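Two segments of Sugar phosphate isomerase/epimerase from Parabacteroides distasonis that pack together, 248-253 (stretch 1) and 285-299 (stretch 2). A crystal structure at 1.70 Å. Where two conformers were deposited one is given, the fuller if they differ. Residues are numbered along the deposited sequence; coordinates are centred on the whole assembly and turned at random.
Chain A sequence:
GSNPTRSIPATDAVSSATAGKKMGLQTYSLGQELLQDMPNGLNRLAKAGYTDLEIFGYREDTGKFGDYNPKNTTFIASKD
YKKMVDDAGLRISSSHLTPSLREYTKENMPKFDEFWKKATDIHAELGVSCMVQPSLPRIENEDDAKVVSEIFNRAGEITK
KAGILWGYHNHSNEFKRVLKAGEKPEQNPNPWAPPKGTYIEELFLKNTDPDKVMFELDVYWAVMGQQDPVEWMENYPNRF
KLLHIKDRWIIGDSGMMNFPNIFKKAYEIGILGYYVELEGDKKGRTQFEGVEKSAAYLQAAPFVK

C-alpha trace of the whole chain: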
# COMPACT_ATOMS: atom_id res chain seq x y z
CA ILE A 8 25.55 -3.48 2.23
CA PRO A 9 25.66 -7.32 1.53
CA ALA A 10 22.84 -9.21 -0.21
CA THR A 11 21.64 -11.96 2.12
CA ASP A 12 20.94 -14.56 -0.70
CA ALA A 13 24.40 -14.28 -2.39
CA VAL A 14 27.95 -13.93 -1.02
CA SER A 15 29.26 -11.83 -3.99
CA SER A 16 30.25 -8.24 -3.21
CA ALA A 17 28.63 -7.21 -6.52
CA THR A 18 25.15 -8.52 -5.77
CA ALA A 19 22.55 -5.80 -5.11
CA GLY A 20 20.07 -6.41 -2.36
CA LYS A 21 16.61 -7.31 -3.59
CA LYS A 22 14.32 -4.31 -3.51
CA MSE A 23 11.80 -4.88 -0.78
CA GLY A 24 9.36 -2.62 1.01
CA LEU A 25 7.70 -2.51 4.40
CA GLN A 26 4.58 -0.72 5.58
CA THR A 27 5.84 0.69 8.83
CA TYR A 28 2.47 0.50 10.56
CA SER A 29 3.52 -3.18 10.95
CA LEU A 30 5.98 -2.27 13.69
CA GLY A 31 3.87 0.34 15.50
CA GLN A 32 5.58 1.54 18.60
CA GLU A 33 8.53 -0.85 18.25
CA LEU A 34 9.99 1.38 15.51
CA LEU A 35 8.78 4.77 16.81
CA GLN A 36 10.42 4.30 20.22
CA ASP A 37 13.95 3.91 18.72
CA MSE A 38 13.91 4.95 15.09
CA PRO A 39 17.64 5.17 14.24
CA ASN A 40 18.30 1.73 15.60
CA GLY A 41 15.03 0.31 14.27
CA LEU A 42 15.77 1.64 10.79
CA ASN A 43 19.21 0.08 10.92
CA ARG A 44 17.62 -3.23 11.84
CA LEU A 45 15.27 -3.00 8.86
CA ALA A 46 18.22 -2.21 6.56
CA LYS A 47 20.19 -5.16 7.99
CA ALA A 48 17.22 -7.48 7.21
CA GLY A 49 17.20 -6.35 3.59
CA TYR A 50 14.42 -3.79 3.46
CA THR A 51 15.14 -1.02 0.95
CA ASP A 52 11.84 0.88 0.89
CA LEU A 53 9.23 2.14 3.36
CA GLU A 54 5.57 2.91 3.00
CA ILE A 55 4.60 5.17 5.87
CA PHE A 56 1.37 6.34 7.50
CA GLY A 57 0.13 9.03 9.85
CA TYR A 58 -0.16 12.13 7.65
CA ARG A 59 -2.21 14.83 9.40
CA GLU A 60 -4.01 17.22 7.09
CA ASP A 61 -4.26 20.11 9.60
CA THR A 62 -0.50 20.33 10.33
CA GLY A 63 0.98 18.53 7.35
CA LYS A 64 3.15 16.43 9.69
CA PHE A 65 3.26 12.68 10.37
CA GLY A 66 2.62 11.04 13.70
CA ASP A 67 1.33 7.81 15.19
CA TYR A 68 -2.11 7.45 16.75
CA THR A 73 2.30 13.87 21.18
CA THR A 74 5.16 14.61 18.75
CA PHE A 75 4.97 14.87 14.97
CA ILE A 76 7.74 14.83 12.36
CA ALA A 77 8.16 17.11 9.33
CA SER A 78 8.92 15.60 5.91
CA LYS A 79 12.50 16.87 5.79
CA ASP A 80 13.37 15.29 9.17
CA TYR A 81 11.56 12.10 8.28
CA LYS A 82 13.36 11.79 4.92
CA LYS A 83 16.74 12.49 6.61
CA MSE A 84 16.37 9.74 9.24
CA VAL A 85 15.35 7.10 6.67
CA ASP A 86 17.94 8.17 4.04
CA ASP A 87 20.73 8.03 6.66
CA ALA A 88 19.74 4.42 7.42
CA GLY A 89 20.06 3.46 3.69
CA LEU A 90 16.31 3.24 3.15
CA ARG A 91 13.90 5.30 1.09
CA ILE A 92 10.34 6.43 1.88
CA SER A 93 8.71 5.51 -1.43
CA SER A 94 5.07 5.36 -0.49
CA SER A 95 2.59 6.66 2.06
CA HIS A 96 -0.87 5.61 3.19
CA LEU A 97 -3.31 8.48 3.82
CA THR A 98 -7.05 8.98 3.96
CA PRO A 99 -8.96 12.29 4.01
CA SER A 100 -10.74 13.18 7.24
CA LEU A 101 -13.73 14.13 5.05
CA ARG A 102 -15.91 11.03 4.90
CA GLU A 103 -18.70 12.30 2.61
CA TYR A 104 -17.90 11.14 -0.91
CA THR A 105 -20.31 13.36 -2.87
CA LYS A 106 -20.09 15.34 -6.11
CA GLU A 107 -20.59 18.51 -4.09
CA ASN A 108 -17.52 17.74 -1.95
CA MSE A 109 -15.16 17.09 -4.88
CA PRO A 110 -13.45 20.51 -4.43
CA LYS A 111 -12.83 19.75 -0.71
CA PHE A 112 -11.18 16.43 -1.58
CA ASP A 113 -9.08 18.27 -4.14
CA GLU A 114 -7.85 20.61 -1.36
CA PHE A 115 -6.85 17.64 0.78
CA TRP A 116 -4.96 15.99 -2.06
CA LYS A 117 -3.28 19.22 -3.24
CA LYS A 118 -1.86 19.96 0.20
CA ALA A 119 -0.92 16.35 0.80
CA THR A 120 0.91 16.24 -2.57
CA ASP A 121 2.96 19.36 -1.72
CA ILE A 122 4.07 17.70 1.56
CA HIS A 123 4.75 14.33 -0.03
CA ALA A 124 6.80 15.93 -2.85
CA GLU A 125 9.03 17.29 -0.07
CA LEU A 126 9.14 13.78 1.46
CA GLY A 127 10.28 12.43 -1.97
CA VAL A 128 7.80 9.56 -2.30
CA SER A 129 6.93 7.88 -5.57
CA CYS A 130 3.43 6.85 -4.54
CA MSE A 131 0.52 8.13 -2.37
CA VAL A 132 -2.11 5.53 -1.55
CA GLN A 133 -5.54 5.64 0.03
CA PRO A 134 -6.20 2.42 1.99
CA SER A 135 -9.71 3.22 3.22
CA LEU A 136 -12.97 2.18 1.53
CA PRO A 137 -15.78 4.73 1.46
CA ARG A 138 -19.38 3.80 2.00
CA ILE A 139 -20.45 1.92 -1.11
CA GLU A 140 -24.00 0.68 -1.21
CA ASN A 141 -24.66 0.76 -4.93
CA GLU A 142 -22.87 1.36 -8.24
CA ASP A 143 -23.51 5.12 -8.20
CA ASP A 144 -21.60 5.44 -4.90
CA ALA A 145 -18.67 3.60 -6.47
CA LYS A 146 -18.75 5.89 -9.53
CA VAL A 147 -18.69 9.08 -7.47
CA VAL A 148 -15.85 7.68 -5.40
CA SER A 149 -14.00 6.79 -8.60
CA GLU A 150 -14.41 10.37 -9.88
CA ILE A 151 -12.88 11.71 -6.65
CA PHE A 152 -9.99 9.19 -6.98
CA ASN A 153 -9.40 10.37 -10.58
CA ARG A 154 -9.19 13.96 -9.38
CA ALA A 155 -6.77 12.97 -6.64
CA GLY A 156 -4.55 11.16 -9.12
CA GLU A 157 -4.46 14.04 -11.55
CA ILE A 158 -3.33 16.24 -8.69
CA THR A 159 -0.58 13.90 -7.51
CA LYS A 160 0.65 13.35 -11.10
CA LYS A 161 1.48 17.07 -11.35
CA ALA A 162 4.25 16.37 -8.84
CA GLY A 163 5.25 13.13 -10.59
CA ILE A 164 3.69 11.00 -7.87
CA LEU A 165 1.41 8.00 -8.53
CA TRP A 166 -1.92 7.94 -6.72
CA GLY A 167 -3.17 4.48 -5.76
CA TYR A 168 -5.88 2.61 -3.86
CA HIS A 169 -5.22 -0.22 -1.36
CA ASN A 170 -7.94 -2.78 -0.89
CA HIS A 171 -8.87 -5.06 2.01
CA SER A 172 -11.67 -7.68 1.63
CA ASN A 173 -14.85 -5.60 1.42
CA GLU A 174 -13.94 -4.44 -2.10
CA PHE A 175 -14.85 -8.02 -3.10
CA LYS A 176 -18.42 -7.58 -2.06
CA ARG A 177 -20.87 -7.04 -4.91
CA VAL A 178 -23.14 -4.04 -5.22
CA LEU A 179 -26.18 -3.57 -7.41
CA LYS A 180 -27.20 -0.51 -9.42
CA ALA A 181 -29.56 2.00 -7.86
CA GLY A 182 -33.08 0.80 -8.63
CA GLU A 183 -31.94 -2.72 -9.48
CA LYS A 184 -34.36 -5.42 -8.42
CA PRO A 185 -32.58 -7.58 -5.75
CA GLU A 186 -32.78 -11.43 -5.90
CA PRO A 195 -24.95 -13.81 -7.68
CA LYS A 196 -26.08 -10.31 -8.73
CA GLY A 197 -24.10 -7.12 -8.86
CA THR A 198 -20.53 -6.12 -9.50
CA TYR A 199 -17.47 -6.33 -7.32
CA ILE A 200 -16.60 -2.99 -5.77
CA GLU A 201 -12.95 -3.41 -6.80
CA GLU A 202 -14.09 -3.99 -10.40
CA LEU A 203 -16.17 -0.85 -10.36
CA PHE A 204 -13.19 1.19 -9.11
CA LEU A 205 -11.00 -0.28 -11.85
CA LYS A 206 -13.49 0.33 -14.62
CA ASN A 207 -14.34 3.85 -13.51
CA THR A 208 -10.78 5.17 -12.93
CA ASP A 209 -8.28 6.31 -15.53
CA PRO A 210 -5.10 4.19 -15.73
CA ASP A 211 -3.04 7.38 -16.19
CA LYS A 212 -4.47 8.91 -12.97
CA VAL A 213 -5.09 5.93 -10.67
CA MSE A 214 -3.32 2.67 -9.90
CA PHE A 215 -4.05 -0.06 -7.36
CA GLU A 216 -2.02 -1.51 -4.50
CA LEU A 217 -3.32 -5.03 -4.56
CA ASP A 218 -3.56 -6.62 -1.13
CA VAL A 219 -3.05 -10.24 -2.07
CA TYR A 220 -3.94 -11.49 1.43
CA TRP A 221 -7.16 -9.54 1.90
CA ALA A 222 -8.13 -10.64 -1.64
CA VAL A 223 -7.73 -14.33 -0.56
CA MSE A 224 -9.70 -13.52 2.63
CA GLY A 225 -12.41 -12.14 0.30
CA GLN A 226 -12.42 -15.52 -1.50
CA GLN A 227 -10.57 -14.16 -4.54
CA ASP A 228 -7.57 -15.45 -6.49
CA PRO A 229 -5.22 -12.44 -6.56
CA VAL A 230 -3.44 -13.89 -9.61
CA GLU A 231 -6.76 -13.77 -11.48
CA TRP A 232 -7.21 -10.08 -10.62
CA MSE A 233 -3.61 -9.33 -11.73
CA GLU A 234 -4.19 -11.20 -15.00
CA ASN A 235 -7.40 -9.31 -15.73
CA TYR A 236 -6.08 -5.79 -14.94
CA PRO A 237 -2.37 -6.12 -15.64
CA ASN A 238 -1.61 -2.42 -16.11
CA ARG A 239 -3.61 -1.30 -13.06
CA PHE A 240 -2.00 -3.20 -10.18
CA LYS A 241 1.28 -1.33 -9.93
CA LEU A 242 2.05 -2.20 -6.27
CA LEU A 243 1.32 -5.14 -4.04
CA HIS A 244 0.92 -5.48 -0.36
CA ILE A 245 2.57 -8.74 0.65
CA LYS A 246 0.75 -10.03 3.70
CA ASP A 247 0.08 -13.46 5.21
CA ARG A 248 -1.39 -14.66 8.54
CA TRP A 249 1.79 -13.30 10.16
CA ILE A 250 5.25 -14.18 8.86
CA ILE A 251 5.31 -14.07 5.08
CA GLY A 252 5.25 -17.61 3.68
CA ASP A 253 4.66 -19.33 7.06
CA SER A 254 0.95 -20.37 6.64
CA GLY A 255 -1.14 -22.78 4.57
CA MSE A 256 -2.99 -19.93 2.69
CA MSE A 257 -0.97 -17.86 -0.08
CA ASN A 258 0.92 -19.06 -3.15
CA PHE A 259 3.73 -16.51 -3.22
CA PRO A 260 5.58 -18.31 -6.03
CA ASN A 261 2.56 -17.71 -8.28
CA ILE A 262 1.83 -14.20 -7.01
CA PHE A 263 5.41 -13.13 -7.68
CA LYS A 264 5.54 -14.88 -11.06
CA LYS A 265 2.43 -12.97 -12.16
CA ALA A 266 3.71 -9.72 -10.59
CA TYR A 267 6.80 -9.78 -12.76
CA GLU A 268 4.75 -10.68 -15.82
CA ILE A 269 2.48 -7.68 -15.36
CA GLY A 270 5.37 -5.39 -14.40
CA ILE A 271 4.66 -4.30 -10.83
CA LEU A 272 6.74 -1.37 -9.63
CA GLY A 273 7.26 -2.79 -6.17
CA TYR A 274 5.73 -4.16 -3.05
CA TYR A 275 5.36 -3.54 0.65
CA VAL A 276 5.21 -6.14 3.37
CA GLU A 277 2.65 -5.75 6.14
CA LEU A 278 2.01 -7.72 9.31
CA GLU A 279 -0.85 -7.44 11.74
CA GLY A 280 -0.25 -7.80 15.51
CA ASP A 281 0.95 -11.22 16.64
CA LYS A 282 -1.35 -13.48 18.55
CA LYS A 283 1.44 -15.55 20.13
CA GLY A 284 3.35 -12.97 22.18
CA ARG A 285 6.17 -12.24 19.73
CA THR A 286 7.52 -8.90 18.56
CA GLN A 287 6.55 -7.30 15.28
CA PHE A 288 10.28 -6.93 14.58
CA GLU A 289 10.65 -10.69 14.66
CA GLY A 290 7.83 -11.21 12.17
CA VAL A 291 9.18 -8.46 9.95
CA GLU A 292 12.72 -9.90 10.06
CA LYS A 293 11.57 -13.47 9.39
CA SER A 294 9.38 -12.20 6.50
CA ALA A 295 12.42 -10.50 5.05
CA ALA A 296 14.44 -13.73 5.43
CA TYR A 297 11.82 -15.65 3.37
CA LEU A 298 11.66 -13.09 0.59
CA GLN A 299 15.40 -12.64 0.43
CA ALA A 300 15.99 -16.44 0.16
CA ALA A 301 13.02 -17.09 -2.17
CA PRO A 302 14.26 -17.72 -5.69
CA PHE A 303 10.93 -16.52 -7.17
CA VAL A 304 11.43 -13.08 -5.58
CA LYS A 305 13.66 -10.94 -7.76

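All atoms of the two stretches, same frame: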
# COMPACT_ATOMS: atom_id res chain seq x y z
N ARG A 248 -0.81 -14.63 7.19
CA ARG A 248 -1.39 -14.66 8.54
C ARG A 248 -0.50 -13.83 9.49
O ARG A 248 -0.97 -12.99 10.24
CB ARG A 248 -1.48 -16.07 9.02
CG ARG A 248 -2.36 -16.94 8.12
CD ARG A 248 -3.82 -16.43 8.15
NE ARG A 248 -4.53 -16.93 9.31
CZ ARG A 248 -5.78 -16.61 9.61
NH1 ARG A 248 -6.46 -15.76 8.86
NH2 ARG A 248 -6.36 -17.12 10.68
N TRP A 249 0.79 -14.10 9.40
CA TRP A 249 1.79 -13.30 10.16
C TRP A 249 3.07 -13.28 9.33
O TRP A 249 3.19 -12.50 8.37
CB TRP A 249 1.92 -13.81 11.60
CG TRP A 249 2.54 -12.73 12.49
CD1 TRP A 249 2.01 -11.48 12.73
CD2 TRP A 249 3.75 -12.81 13.24
NE1 TRP A 249 2.84 -10.77 13.57
CE2 TRP A 249 3.92 -11.56 13.90
CE3 TRP A 249 4.72 -13.81 13.44
CZ2 TRP A 249 5.01 -11.30 14.71
CZ3 TRP A 249 5.78 -13.55 14.27
CH2 TRP A 249 5.93 -12.29 14.88
N ILE A 250 4.00 -14.16 9.63
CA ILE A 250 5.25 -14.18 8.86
C ILE A 250 4.98 -14.58 7.42
O ILE A 250 4.27 -15.54 7.14
CB ILE A 250 6.27 -15.12 9.44
CG1 ILE A 250 6.85 -14.56 10.73
CG2 ILE A 250 7.49 -15.35 8.48
CD1 ILE A 250 7.49 -15.65 11.63
N ILE A 251 5.51 -13.79 6.49
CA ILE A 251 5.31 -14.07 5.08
C ILE A 251 5.83 -15.45 4.71
O ILE A 251 7.01 -15.81 4.98
CB ILE A 251 5.94 -13.00 4.17
CG1 ILE A 251 5.45 -11.60 4.54
CG2 ILE A 251 5.76 -13.33 2.69
CD1 ILE A 251 3.91 -11.35 4.46
N GLY A 252 4.93 -16.26 4.13
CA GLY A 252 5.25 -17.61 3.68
C GLY A 252 5.21 -18.72 4.73
O GLY A 252 5.67 -19.85 4.46
N ASP A 253 4.65 -18.42 5.90
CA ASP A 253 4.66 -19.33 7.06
C ASP A 253 3.31 -20.08 7.26
O ASP A 253 3.23 -20.97 8.10
CB ASP A 253 5.06 -18.52 8.31
CG ASP A 253 5.46 -19.38 9.51
OD1 ASP A 253 6.07 -20.44 9.31
OD2 ASP A 253 5.22 -18.97 10.67
N ARG A 285 4.88 -12.57 20.34
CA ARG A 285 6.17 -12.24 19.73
C ARG A 285 6.19 -10.76 19.34
O ARG A 285 5.16 -10.08 19.28
CB ARG A 285 6.40 -13.13 18.52
CG ARG A 285 6.46 -14.64 18.85
CD ARG A 285 6.44 -15.42 17.56
NE ARG A 285 5.10 -15.42 16.98
CZ ARG A 285 4.70 -16.22 15.99
NH1 ARG A 285 5.57 -17.04 15.42
NH2 ARG A 285 3.46 -16.16 15.56
N THR A 286 7.38 -10.28 19.03
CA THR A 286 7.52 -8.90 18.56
C THR A 286 7.18 -8.78 17.09
O THR A 286 7.41 -9.69 16.29
CB THR A 286 8.95 -8.35 18.79
OG1 THR A 286 9.91 -9.08 18.00
CG2 THR A 286 9.35 -8.42 20.24
N GLN A 287 6.70 -7.59 16.70
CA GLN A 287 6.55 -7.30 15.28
C GLN A 287 7.89 -7.32 14.57
O GLN A 287 7.95 -7.79 13.43
CB GLN A 287 5.83 -5.96 15.08
CG GLN A 287 4.38 -5.99 15.59
CD GLN A 287 3.56 -7.04 14.87
OE1 GLN A 287 3.34 -8.12 15.41
NE2 GLN A 287 3.11 -6.73 13.67
N PHE A 288 8.95 -6.86 15.23
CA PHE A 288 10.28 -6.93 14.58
C PHE A 288 10.63 -8.33 14.15
O PHE A 288 11.14 -8.53 13.06
CB PHE A 288 11.40 -6.33 15.41
CG PHE A 288 11.79 -4.97 14.96
CD1 PHE A 288 12.45 -4.79 13.77
CD2 PHE A 288 11.47 -3.86 15.72
CE1 PHE A 288 12.82 -3.53 13.35
CE2 PHE A 288 11.82 -2.58 15.28
CZ PHE A 288 12.50 -2.44 14.09
N GLU A 289 10.38 -9.30 15.02
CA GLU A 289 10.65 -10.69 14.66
C GLU A 289 9.94 -11.11 13.41
O GLU A 289 10.54 -11.68 12.51
CB GLU A 289 10.31 -11.64 15.80
CG GLU A 289 10.64 -13.10 15.40
CD GLU A 289 10.26 -14.14 16.40
OE1 GLU A 289 9.81 -13.78 17.51
OE2 GLU A 289 10.36 -15.35 16.01
N GLY A 290 8.65 -10.81 13.34
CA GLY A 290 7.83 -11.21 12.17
C GLY A 290 8.28 -10.51 10.91
O GLY A 290 8.38 -11.13 9.85
N VAL A 291 8.69 -9.26 11.07
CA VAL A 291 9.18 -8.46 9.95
C VAL A 291 10.54 -8.98 9.47
O VAL A 291 10.78 -9.10 8.28
CB VAL A 291 9.20 -6.96 10.37
CG1 VAL A 291 10.10 -6.19 9.49
CG2 VAL A 291 7.73 -6.42 10.39
N GLU A 292 11.40 -9.34 10.40
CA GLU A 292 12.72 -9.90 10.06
C GLU A 292 12.62 -11.27 9.39
O GLU A 292 13.29 -11.51 8.39
CB GLU A 292 13.56 -9.96 11.31
CG GLU A 292 14.03 -8.59 11.73
CD GLU A 292 14.86 -8.59 12.97
OE1 GLU A 292 14.58 -9.39 13.91
OE2 GLU A 292 15.82 -7.78 13.02
N LYS A 293 11.78 -12.14 9.93
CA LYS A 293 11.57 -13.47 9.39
C LYS A 293 10.89 -13.43 8.02
O LYS A 293 11.20 -14.24 7.15
CB LYS A 293 10.81 -14.36 10.37
CG LYS A 293 11.77 -14.82 11.49
CD LYS A 293 11.17 -15.74 12.47
CE LYS A 293 12.33 -16.36 13.27
NZ LYS A 293 12.01 -16.59 14.63
N SER A 294 10.01 -12.46 7.81
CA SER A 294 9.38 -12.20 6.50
C SER A 294 10.43 -11.82 5.49
O SER A 294 10.49 -12.38 4.37
CB SER A 294 8.28 -11.14 6.61
OG SER A 294 7.25 -11.58 7.48
N ALA A 295 11.32 -10.93 5.91
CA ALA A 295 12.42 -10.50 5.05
C ALA A 295 13.27 -11.70 4.69
O ALA A 295 13.66 -11.83 3.53
CB ALA A 295 13.28 -9.38 5.72
N ALA A 296 13.57 -12.57 5.67
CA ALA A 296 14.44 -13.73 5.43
C ALA A 296 13.83 -14.66 4.35
O ALA A 296 14.55 -15.18 3.46
CB ALA A 296 14.74 -14.50 6.78
N TYR A 297 12.52 -14.83 4.37
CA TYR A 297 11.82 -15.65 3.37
C TYR A 297 11.95 -15.04 1.98
O TYR A 297 12.26 -15.73 1.00
CB TYR A 297 10.35 -15.75 3.76
CG TYR A 297 9.45 -16.42 2.73
CD1 TYR A 297 9.39 -17.80 2.60
CD2 TYR A 297 8.65 -15.63 1.91
CE1 TYR A 297 8.55 -18.37 1.68
CE2 TYR A 297 7.79 -16.20 1.03
CZ TYR A 297 7.75 -17.55 0.90
OH TYR A 297 6.86 -18.11 -0.01
N LEU A 298 11.71 -13.75 1.90
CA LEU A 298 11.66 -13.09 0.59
C LEU A 298 13.07 -13.00 0.00
O LEU A 298 13.26 -13.14 -1.21
CB LEU A 298 11.05 -11.72 0.71
CG LEU A 298 9.55 -11.71 1.06
CD1 LEU A 298 9.09 -10.27 1.31
CD2 LEU A 298 8.67 -12.40 -0.06
N GLN A 299 14.05 -12.75 0.87
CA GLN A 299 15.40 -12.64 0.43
C GLN A 299 15.90 -13.99 -0.08
O GLN A 299 16.65 -14.02 -1.06
CB GLN A 299 16.31 -12.13 1.54
CG GLN A 299 15.97 -10.71 1.96
CD GLN A 299 16.67 -9.65 1.15
OE1 GLN A 299 16.03 -8.82 0.45
NE2 GLN A 299 17.97 -9.64 1.25
O HOH W 1 5.61 -18.93 13.09

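Stretch 1 is an irregular segment that lies against the first turns of a helix, residues 287-299 of stretch 2, and the contact buries 587 Å² counted over both sides. Arg248 points into the surroundings and takes no part; the interface begins at Trp249.

Trp249 contributes the largest area of any residue here. Its CA-to-CB bond runs sideways, but with chi1 in the t well the indole reaches the start of the helix. There NE1 donates a hydrogen bond to Gln287 OE1 (3.3 Å), which satisfies the one polar atom of an otherwise buried ring. Thr286 O also lies at the ring edge, 3.3 Å from Trp249 CZ2. Over one face sits Gly290, whose CA is 3.8 Å from the centroid of the Trp249 six-membered ring, a CH-pi contact. Glycine suits this place because a CB would fall 2.7 Å from Trp249 CZ2. Trp249 CZ3 lies over one face of the Arg285 guanidinium, 3.4 Å from Arg285 CZ. Thr286, turned away from stretch 1, caps the helix instead: its OG1 accepts from Glu289 N at 3.0 Å.

Ile250 extends the apolar surface along the helix. Its CG1 packs 3.8 Å from Gly290 CA, and its CD1 meets Lys293 CD at 3.8 Å. Lys293 thus offers its aliphatic portion to the isoleucine while its end leads away, to a salt bridge with Glu289 (NZ to OE2, a very short 2.5 Å).

At Ile251 the backbone itself is tied to the helix. Ile251 N donates to Ser294 OG at 3.0 Å and a nearly linear 173°, and Ser294 OG in turn donates to Gly290 O (2.7 Å). The small serine hydroxyl therefore links the loop to the helix backbone and allows a close approach, the two CA atoms of Ile251 and Ser294 being 4.7 Å apart. The Ile251 side chain points toward the helix and is buried, its CG2 lying 3.8 Å from Tyr297 CD2 and 4.1 Å from Leu298 CD2.

A type II turn from Ile250 to Asp253, closed by Asp253 N to Ile250 O (3.2 Å), brings Gly252 over the Tyr297 ring. Gly252 CA stands 3.9 Å from the Tyr297 ring centroid, again a CH-pi contact. Its positive phi favours glycine, and a CB would come within 2.4 Å of Tyr297 CZ. Asp253 makes no direct contact, but a water joins the stretches, donating to Asp253 OD2 (2.5 Å from the water O) and accepting from Arg285 NH1 (3.0 Å from the same O).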